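PDB 3TTY: beta-galactosidase from Bacillus circulans subsp. alkalophilus, which hydrolyses terminal beta-D-galactose residues from beta-galactosides, working as a glycoside hydrolase with a TIM-barrel catalytic domain and assembling as a trimer. Local coordinates for residues S445-I457 and M461-F475. Residues are numbered along the deposited sequence; the frame is centred on the assembly and turned at random.
Sequences SVEEDLSKYKVVI and MYMVKPGFAERVERF
R471 reaches from the first turn of helix 468-477 to hold a loop backbone both directly and through a water. Its NH2 donates to V446 O (2.8 Å), approaching from above the carbonyl plane, 38° out of it, while NE donates its N-H to a water that in turn donates to V446 O and E448 O. The long arginine chain, bent at chi3 (47°), carries the guanidinium to the turn S445-E448, with E447 CA over one face. With an alanine in its place, V446 O would probably lose its direct N-H donor, and the bridging water its link to the helix, leaving the turn less firmly tied. S445 suits the start of that turn because its OG accepts from E447 N, an ST turn. V446, compact and branched, directs its side chain toward the helix segment: CB packs on F468 CD1 at 3.8 Å, and CG1 meets M461 CE at 3.7 Å. The F475 ring, its CG anti to the backbone N (chi1 165°), inserts between loop and strand. A flat aromatic suits this place: V456 CG2 lies over one face, 3.8 Å from the ring centroid, a CH-pi contact, while the edge meets Y453 O; L450 CB touches CD1 at 3.7 Å. Helix 468-477 thus packs against strand 455-458 and its preceding loop, in a beta-alpha-beta unit of the trimerisation domain completed by strand 481-485, while M402 of strand 399-402 touches L450, V456 and F468.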
loop_
_atom_site.group_PDB
_atom_site.type_symbol
_atom_site.label_atom_id
_atom_site.label_comp_id
_atom_site.label_asym_id
_atom_site.label_seq_id
_atom_site.Cartn_x
_atom_site.Cartn_y
_atom_site.Cartn_z
ATOM N N SER A 445 -4.098 24.577 25.638
ATOM C CA SER A 445 -3.005 23.688 26.011
ATOM C C SER A 445 -3.276 23.069 27.393
ATOM O O SER A 445 -4.120 23.556 28.165
ATOM C CB SER A 445 -1.676 24.437 26.026
ATOM O OG SER A 445 -1.448 25.044 27.290
ATOM N N VAL A 446 -2.567 21.989 27.695
ATOM C CA VAL A 446 -2.658 21.383 29.003
ATOM C C VAL A 446 -2.110 22.320 30.078
ATOM O O VAL A 446 -2.296 22.058 31.264
ATOM C CB VAL A 446 -1.904 20.031 29.068
ATOM C CG1 VAL A 446 -2.576 19.009 28.186
ATOM C CG2 VAL A 446 -0.427 20.207 28.695
ATOM N N GLU A 447 -1.444 23.402 29.659
ATOM C CA GLU A 447 -0.804 24.350 30.576
ATOM C C GLU A 447 -1.576 25.646 30.791
ATOM O O GLU A 447 -1.147 26.499 31.564
ATOM C CB GLU A 447 0.584 24.723 30.072
ATOM C CG GLU A 447 1.568 23.598 30.135
ATOM C CD GLU A 447 2.731 23.790 29.189
ATOM O OE1 GLU A 447 3.175 22.773 28.586
ATOM O OE2 GLU A 447 3.195 24.952 29.054
ATOM N N GLU A 448 -2.685 25.815 30.088
ATOM C CA GLU A 448 -3.446 27.056 30.159
ATOM C C GLU A 448 -3.966 27.324 31.581
ATOM O O GLU A 448 -4.308 26.398 32.312
ATOM C CB GLU A 448 -4.620 27.005 29.172
ATOM C CG GLU A 448 -5.389 28.309 29.056
ATOM C CD GLU A 448 -4.500 29.456 28.626
ATOM O OE1 GLU A 448 -3.912 29.370 27.531
ATOM O OE2 GLU A 448 -4.374 30.439 29.391
ATOM N N ASP A 449 -4.011 28.596 31.963
ATOM C CA ASP A 449 -4.640 29.010 33.209
ATOM C C ASP A 449 -6.110 28.577 33.187
ATOM O O ASP A 449 -6.879 29.024 32.348
ATOM C CB ASP A 449 -4.520 30.530 33.367
ATOM C CG ASP A 449 -5.483 31.093 34.406
ATOM O OD1 ASP A 449 -5.793 30.393 35.396
ATOM O OD2 ASP A 449 -5.936 32.247 34.220
ATOM N N LEU A 450 -6.488 27.691 34.098
ATOM C CA LEU A 450 -7.802 27.065 34.051
ATOM C C LEU A 450 -8.863 27.906 34.754
ATOM O O LEU A 450 -10.053 27.595 34.692
ATOM C CB LEU A 450 -7.729 25.678 34.691
ATOM C CG LEU A 450 -7.609 24.437 33.805
ATOM C CD1 LEU A 450 -7.019 24.763 32.443
ATOM C CD2 LEU A 450 -6.821 23.314 34.500
ATOM N N SER A 451 -8.432 28.968 35.426
ATOM C CA SER A 451 -9.328 29.711 36.316
ATOM C C SER A 451 -10.538 30.343 35.617
ATOM O O SER A 451 -11.610 30.460 36.207
ATOM C CB SER A 451 -8.555 30.778 37.096
ATOM O OG SER A 451 -8.113 31.817 36.235
ATOM N N LYS A 452 -10.365 30.758 34.368
ATOM C CA LYS A 452 -11.441 31.425 33.636
ATOM C C LYS A 452 -12.539 30.460 33.159
ATOM O O LYS A 452 -13.593 30.886 32.684
ATOM C CB LYS A 452 -10.870 32.221 32.455
ATOM C CG LYS A 452 -10.015 31.407 31.501
ATOM C CD LYS A 452 -9.184 32.303 30.571
ATOM C CE LYS A 452 -10.033 32.964 29.484
ATOM N NZ LYS A 452 -9.211 33.700 28.465
ATOM N N TYR A 453 -12.301 29.161 33.293
ATOM C CA TYR A 453 -13.260 28.192 32.790
ATOM C C TYR A 453 -14.168 27.632 33.872
ATOM O O TYR A 453 -13.875 27.723 35.061
ATOM C CB TYR A 453 -12.551 27.079 32.009
ATOM C CG TYR A 453 -11.752 27.654 30.857
ATOM C CD1 TYR A 453 -12.397 28.246 29.773
ATOM C CD2 TYR A 453 -10.359 27.647 30.871
ATOM C CE1 TYR A 453 -11.678 28.804 28.725
ATOM C CE2 TYR A 453 -9.633 28.201 29.827
ATOM C CZ TYR A 453 -10.299 28.777 28.757
ATOM O OH TYR A 453 -9.589 29.328 27.719
ATOM N N LYS A 454 -15.287 27.073 33.439
ATOM C CA LYS A 454 -16.195 26.376 34.327
ATOM C C LYS A 454 -16.232 24.897 33.980
ATOM O O LYS A 454 -16.476 24.059 34.845
ATOM C CB LYS A 454 -17.588 27.011 34.273
ATOM C CG LYS A 454 -17.623 28.349 35.005
ATOM C CD LYS A 454 -18.989 28.996 34.950
ATOM C CE LYS A 454 -19.345 29.661 36.285
ATOM N NZ LYS A 454 -19.723 28.664 37.351
ATOM N N VAL A 455 -15.952 24.571 32.720
ATOM C CA VAL A 455 -15.897 23.171 32.303
ATOM C C VAL A 455 -14.643 22.911 31.478
ATOM O O VAL A 455 -14.427 23.565 30.460
ATOM C CB VAL A 455 -17.134 22.768 31.459
ATOM C CG1 VAL A 455 -17.007 21.323 31.008
ATOM C CG2 VAL A 455 -18.418 22.955 32.254
ATOM N N VAL A 456 -13.820 21.963 31.910
ATOM C CA VAL A 456 -12.584 21.639 31.191
ATOM C C VAL A 456 -12.614 20.179 30.754
ATOM O O VAL A 456 -12.742 19.274 31.582
ATOM C CB VAL A 456 -11.314 21.918 32.047
ATOM C CG1 VAL A 456 -10.058 21.386 31.353
ATOM C CG2 VAL A 456 -11.177 23.401 32.331
ATOM N N ILE A 457 -12.508 19.950 29.450
ATOM C CA ILE A 457 -12.607 18.599 28.910
ATOM C C ILE A 457 -11.281 18.147 28.291
ATOM O O ILE A 457 -10.694 18.845 27.458
ATOM C CB ILE A 457 -13.762 18.500 27.885
ATOM C CG1 ILE A 457 -15.038 19.103 28.473
ATOM C CG2 ILE A 457 -14.010 17.059 27.468
ATOM C CD1 ILE A 457 -16.208 19.114 27.517
ATOM N N MET A 461 -6.364 12.002 27.762
ATOM C CA MET A 461 -5.167 12.616 28.312
ATOM C C MET A 461 -4.274 11.479 28.788
ATOM O O MET A 461 -4.060 11.276 29.991
ATOM C CB MET A 461 -5.517 13.582 29.452
ATOM C CG MET A 461 -4.393 14.558 29.837
ATOM S SD MET A 461 -3.659 15.418 28.421
ATOM C CE MET A 461 -5.088 16.322 27.804
ATOM N N TYR A 462 -3.795 10.726 27.805
ATOM C CA TYR A 462 -2.899 9.602 27.979
ATOM C C TYR A 462 -1.619 10.007 28.700
ATOM O O TYR A 462 -1.243 9.393 29.701
ATOM C CB TYR A 462 -2.591 9.024 26.597
ATOM C CG TYR A 462 -1.479 8.003 26.521
ATOM C CD1 TYR A 462 -1.675 6.682 26.935
ATOM C CD2 TYR A 462 -0.242 8.344 25.981
ATOM C CE1 TYR A 462 -0.649 5.744 26.836
ATOM C CE2 TYR A 462 0.773 7.419 25.875
ATOM C CZ TYR A 462 0.573 6.124 26.303
ATOM O OH TYR A 462 1.606 5.214 26.179
ATOM N N MET A 463 -0.963 11.056 28.210
ATOM C CA MET A 463 0.212 11.590 28.893
ATOM C C MET A 463 -0.141 12.702 29.888
ATOM O O MET A 463 -0.768 13.705 29.533
ATOM C CB MET A 463 1.258 12.099 27.897
ATOM C CG MET A 463 2.405 12.903 28.563
ATOM S SD MET A 463 3.548 13.575 27.329
ATOM C CE MET A 463 4.020 12.047 26.534
ATOM N N VAL A 464 0.280 12.512 31.135
ATOM C CA VAL A 464 0.127 13.520 32.170
ATOM C C VAL A 464 1.489 14.107 32.536
ATOM O O VAL A 464 2.363 13.396 33.025
ATOM C CB VAL A 464 -0.558 12.935 33.406
ATOM C CG1 VAL A 464 -0.498 13.918 34.564
ATOM C CG2 VAL A 464 -2.003 12.585 33.067
ATOM N N LYS A 465 1.663 15.403 32.272
ATOM C CA LYS A 465 2.936 16.090 32.466
ATOM C C LYS A 465 3.021 16.663 33.879
ATOM O O LYS A 465 1.998 16.821 34.540
ATOM C CB LYS A 465 3.095 17.214 31.439
ATOM C CG LYS A 465 3.055 16.770 29.979
ATOM C CD LYS A 465 3.170 17.984 29.071
ATOM C CE LYS A 465 2.997 17.627 27.600
ATOM N NZ LYS A 465 3.281 18.818 26.742
ATOM N N PRO A 466 4.241 16.989 34.341
ATOM C CA PRO A 466 4.420 17.524 35.697
ATOM C C PRO A 466 3.551 18.759 35.905
ATOM O O PRO A 466 3.432 19.593 34.992
ATOM C CB PRO A 466 5.902 17.913 35.735
ATOM C CG PRO A 466 6.549 17.054 34.695
ATOM C CD PRO A 466 5.516 16.888 33.611
ATOM N N GLY A 467 2.947 18.859 37.087
ATOM C CA GLY A 467 2.100 19.989 37.427
ATOM C C GLY A 467 0.671 19.905 36.907
ATOM O O GLY A 467 -0.204 20.638 37.370
ATOM N N PHE A 468 0.418 19.023 35.947
ATOM C CA PHE A 468 -0.914 18.942 35.361
ATOM C C PHE A 468 -1.968 18.452 36.362
ATOM O O PHE A 468 -2.976 19.128 36.586
ATOM C CB PHE A 468 -0.900 18.098 34.081
ATOM C CG PHE A 468 -2.260 17.912 33.440
ATOM C CD1 PHE A 468 -2.752 18.833 32.538
ATOM C CD2 PHE A 468 -3.017 16.785 33.705
ATOM C CE1 PHE A 468 -3.992 18.650 31.924
ATOM C CE2 PHE A 468 -4.252 16.598 33.103
ATOM C CZ PHE A 468 -4.742 17.536 32.207
ATOM N N ALA A 469 -1.744 17.289 36.961
ATOM C CA ALA A 469 -2.705 16.760 37.938
ATOM C C ALA A 469 -3.011 17.763 39.056
ATOM O O ALA A 469 -4.160 17.926 39.448
ATOM C CB ALA A 469 -2.223 15.445 38.529
ATOM N N GLU A 470 -1.975 18.429 39.556
ATOM C CA GLU A 470 -2.132 19.409 40.618
ATOM C C GLU A 470 -3.016 20.540 40.122
ATOM O O GLU A 470 -3.926 21.012 40.827
ATOM C CB GLU A 470 -0.766 19.957 41.025
ATOM C CG GLU A 470 -0.718 20.612 42.395
ATOM C CD GLU A 470 0.716 20.927 42.836
ATOM O OE1 GLU A 470 1.654 20.261 42.330
ATOM O OE2 GLU A 470 0.907 21.841 43.675
ATOM N N ARG A 471 -2.746 20.957 38.890
ATOM C CA ARG A 471 -3.486 22.043 38.276
ATOM C C ARG A 471 -4.971 21.694 38.153
ATOM O O ARG A 471 -5.816 22.516 38.482
ATOM C CB ARG A 471 -2.862 22.418 36.929
ATOM C CG ARG A 471 -3.161 23.841 36.445
ATOM C CD ARG A 471 -2.068 24.362 35.484
ATOM N NE ARG A 471 -1.744 23.370 34.464
ATOM C CZ ARG A 471 -0.533 22.845 34.276
ATOM N NH1 ARG A 471 0.496 23.241 35.021
ATOM N NH2 ARG A 471 -0.350 21.925 33.332
ATOM N N VAL A 472 -5.311 20.483 37.718
ATOM C CA VAL A 472 -6.729 20.170 37.605
ATOM C C VAL A 472 -7.390 19.861 38.941
ATOM O O VAL A 472 -8.557 20.183 39.125
ATOM C CB VAL A 472 -7.074 19.097 36.551
ATOM C CG1 VAL A 472 -5.845 18.679 35.780
ATOM C CG2 VAL A 472 -7.803 17.915 37.191
ATOM N N GLU A 473 -6.655 19.274 39.881
ATOM C CA GLU A 473 -7.179 19.142 41.234
ATOM C C GLU A 473 -7.543 20.515 41.791
ATOM O O GLU A 473 -8.624 20.711 42.344
ATOM C CB GLU A 473 -6.176 18.444 42.144
ATOM C CG GLU A 473 -6.175 16.929 42.017
ATOM C CD GLU A 473 -4.889 16.303 42.534
ATOM O OE1 GLU A 473 -3.983 17.056 42.960
ATOM O OE2 GLU A 473 -4.780 15.057 42.512
ATOM N N ARG A 474 -6.652 21.483 41.627
ATOM C CA ARG A 474 -6.949 22.832 42.102
ATOM C C ARG A 474 -8.149 23.473 41.376
ATOM O O ARG A 474 -9.008 24.088 42.010
ATOM C CB ARG A 474 -5.716 23.721 42.007
ATOM C CG ARG A 474 -5.849 25.024 42.749
ATOM C CD ARG A 474 -4.480 25.604 43.032
ATOM N NE ARG A 474 -3.632 24.630 43.716
ATOM C CZ ARG A 474 -2.605 24.001 43.152
ATOM N NH1 ARG A 474 -2.284 24.253 41.882
ATOM N NH2 ARG A 474 -1.892 23.128 43.864
ATOM N N PHE A 475 -8.204 23.312 40.055
ATOM C CA PHE A 475 -9.341 23.783 39.253
ATOM C C PHE A 475 -10.659 23.172 39.728
ATOM O O PHE A 475 -11.639 23.883 39.968
ATOM C CB PHE A 475 -9.119 23.472 37.768
ATOM C CG PHE A 475 -10.361 23.594 36.920
ATOM C CD1 PHE A 475 -10.850 24.842 36.553
ATOM C CD2 PHE A 475 -11.025 22.459 36.466
ATOM C CE1 PHE A 475 -11.996 24.954 35.766
ATOM C CE2 PHE A 475 -12.165 22.565 35.677
ATOM C CZ PHE A 475 -12.648 23.817 35.332
HETATM O O HOH W 1 -3.731 23.706 32.909
#